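Side-chain contact in uncharacterized protein lp_2219 (Lactobacillus plantarum, PDB 3HFQ), which is of unknown function but belongs to the seven-bladed beta-propeller lactonase family and possibly hydrolyses a lactone: residues G21-T26 with F299-N304. The protein carries 1 engineered substitution. Residues are numbered along the deposited sequence; the frame is centred on the assembly and turned at random.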
loop_
_atom_site.group_PDB
_atom_site.type_symbol
_atom_site.label_atom_id
_atom_site.label_comp_id
_atom_site.label_asym_id
_atom_site.label_seq_id
_atom_site.Cartn_x
_atom_site.Cartn_y
_atom_site.Cartn_z
ATOM N N GLY A 21 -2.959 -7.168 16.216
ATOM C CA GLY A 21 -4.076 -6.762 17.040
ATOM C C GLY A 21 -5.353 -7.468 16.652
ATOM O O GLY A 21 -5.359 -8.367 15.808
ATOM N N THR A 22 -6.445 -7.042 17.272
ATOM C CA THR A 22 -7.742 -7.635 17.017
ATOM C C THR A 22 -8.812 -6.561 16.897
ATOM O O THR A 22 -8.826 -5.595 17.658
ATOM C CB THR A 22 -8.140 -8.577 18.167
ATOM O OG1 THR A 22 -7.144 -9.597 18.314
ATOM C CG2 THR A 22 -9.495 -9.219 17.892
ATOM N N LEU A 23 -9.692 -6.732 15.916
ATOM C CA LEU A 23 -10.813 -5.825 15.721
ATOM C C LEU A 23 -12.037 -6.639 16.135
ATOM O O LEU A 23 -12.343 -7.667 15.526
ATOM C CB LEU A 23 -10.920 -5.396 14.249
ATOM C CG LEU A 23 -12.238 -4.793 13.733
ATOM C CD1 LEU A 23 -12.804 -3.791 14.719
ATOM C CD2 LEU A 23 -11.990 -4.137 12.378
ATOM N N ASP A 24 -12.706 -6.205 17.199
ATOM C CA ASP A 24 -13.892 -6.893 17.697
ATOM C C ASP A 24 -15.098 -6.189 17.066
ATOM O O ASP A 24 -15.424 -5.060 17.424
ATOM C CB ASP A 24 -13.959 -6.787 19.221
ATOM C CG ASP A 24 -15.019 -7.692 19.830
ATOM O OD1 ASP A 24 -16.163 -7.691 19.329
ATOM O OD2 ASP A 24 -14.712 -8.389 20.823
ATOM N N THR A 25 -15.754 -6.855 16.119
ATOM C CA THR A 25 -16.905 -6.295 15.385
ATOM C C THR A 25 -18.156 -6.019 16.223
ATOM O O THR A 25 -18.984 -5.173 15.837
ATOM C CB THR A 25 -17.293 -7.232 14.223
ATOM O OG1 THR A 25 -17.638 -8.522 14.738
ATOM C CG2 THR A 25 -16.141 -7.381 13.245
ATOM N N THR A 26 -18.293 -6.718 17.351
ATOM C CA THR A 26 -19.454 -6.506 18.211
ATOM C C THR A 26 -19.193 -5.445 19.294
ATOM O O THR A 26 -20.018 -4.563 19.495
ATOM C CB THR A 26 -19.898 -7.812 18.899
ATOM O OG1 THR A 26 -19.996 -8.869 17.937
ATOM C CG2 THR A 26 -21.259 -7.638 19.573
ATOM N N PHE A 299 -15.937 -1.780 8.763
ATOM C CA PHE A 299 -14.986 -0.999 9.547
ATOM C C PHE A 299 -13.769 -0.586 8.729
ATOM O O PHE A 299 -13.487 -1.160 7.677
ATOM C CB PHE A 299 -14.482 -1.820 10.737
ATOM C CG PHE A 299 -15.564 -2.281 11.664
ATOM C CD1 PHE A 299 -16.014 -1.461 12.693
ATOM C CD2 PHE A 299 -16.137 -3.540 11.508
ATOM C CE1 PHE A 299 -17.023 -1.890 13.554
ATOM C CE2 PHE A 299 -17.146 -3.978 12.363
ATOM C CZ PHE A 299 -17.588 -3.155 13.386
ATOM N N VAL A 300 -13.057 0.414 9.237
ATOM C CA VAL A 300 -11.826 0.890 8.625
ATOM C C VAL A 300 -10.851 1.152 9.764
ATOM O O VAL A 300 -11.234 1.692 10.803
ATOM C CB VAL A 300 -12.009 2.208 7.849
ATOM C CG1 VAL A 300 -10.639 2.769 7.461
ATOM C CG2 VAL A 300 -12.848 1.969 6.597
ATOM N N VAL A 301 -9.606 0.737 9.579
ATOM C CA VAL A 301 -8.568 0.962 10.577
ATOM C C VAL A 301 -7.452 1.739 9.899
ATOM O O VAL A 301 -7.015 1.377 8.811
ATOM C CB VAL A 301 -7.997 -0.373 11.120
ATOM C CG1 VAL A 301 -6.750 -0.110 11.965
ATOM C CG2 VAL A 301 -9.049 -1.078 11.953
ATOM N N VAL A 302 -7.012 2.819 10.534
ATOM C CA VAL A 302 -5.938 3.641 9.997
ATOM C C VAL A 302 -4.857 3.763 11.063
ATOM O O VAL A 302 -5.156 3.732 12.257
ATOM C CB VAL A 302 -6.435 5.070 9.636
ATOM C CG1 VAL A 302 -7.018 5.744 10.864
ATOM C CG2 VAL A 302 -5.280 5.910 9.077
ATOM N N VAL A 303 -3.604 3.871 10.637
ATOM C CA VAL A 303 -2.506 4.039 11.585
ATOM C C VAL A 303 -1.811 5.350 11.282
ATOM O O VAL A 303 -1.645 5.714 10.120
ATOM C CB VAL A 303 -1.459 2.895 11.512
ATOM C CG1 VAL A 303 -2.060 1.610 12.037
ATOM C CG2 VAL A 303 -0.958 2.716 10.083
ATOM N N ASN A 304 -1.423 6.061 12.337
ATOM C CA ASN A 304 -0.740 7.340 12.202
ATOM C C ASN A 304 0.718 7.169 12.591
ATOM O O ASN A 304 1.037 6.813 13.725
ATOM C CB ASN A 304 -1.413 8.385 13.090
ATOM C CG ASN A 304 -2.845 8.652 12.678
ATOM O OD1 ASN A 304 -3.099 9.292 11.658
ATOM N ND2 ASN A 304 -3.792 8.147 13.463
#
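Phe299 meets Leu23 and Thr25 with different parts of its side chain. Leu23 CD2 lies 3.8 Å from Phe299 CB, at the root of the ring, and its CD1 stands over one ring face. At the far end of the ring, Phe299 CE2 is 3.7 Å from Thr25 CG2, and Phe299 CZ is 3.5 Å from Thr25 O, which sits at the ring edge near its plane. The side chains of Thr25 and Phe299 cross at about a right angle. Leu23 CG is anti to the backbone N (chi1 162°), which brings CD2 against both Phe299 and Val301; Val301 CG2 is looser, 4.3 Å from Leu23 CD2. Leu312 of strand 309-315 and Ile5 of strand 2-9 also touch Leu23, extending the apolar layer into both sheets. Thr25 OG1 is hydrogen-bonded to Met1 N, and Thr25 O also accepts from Lys28 NZ. At the end of strand 17-24, Asp24 OD1 accepts from Thr26 N (3.1 Å) in an Asx turn and also from Ala27 N, shaping the turn that holds Thr25. The contact packs the 290-330 blade against the ring-closing blade, where strand 334-339 pairs with strand 2-9: blade-to-blade packing of a seven-bladed beta-propeller.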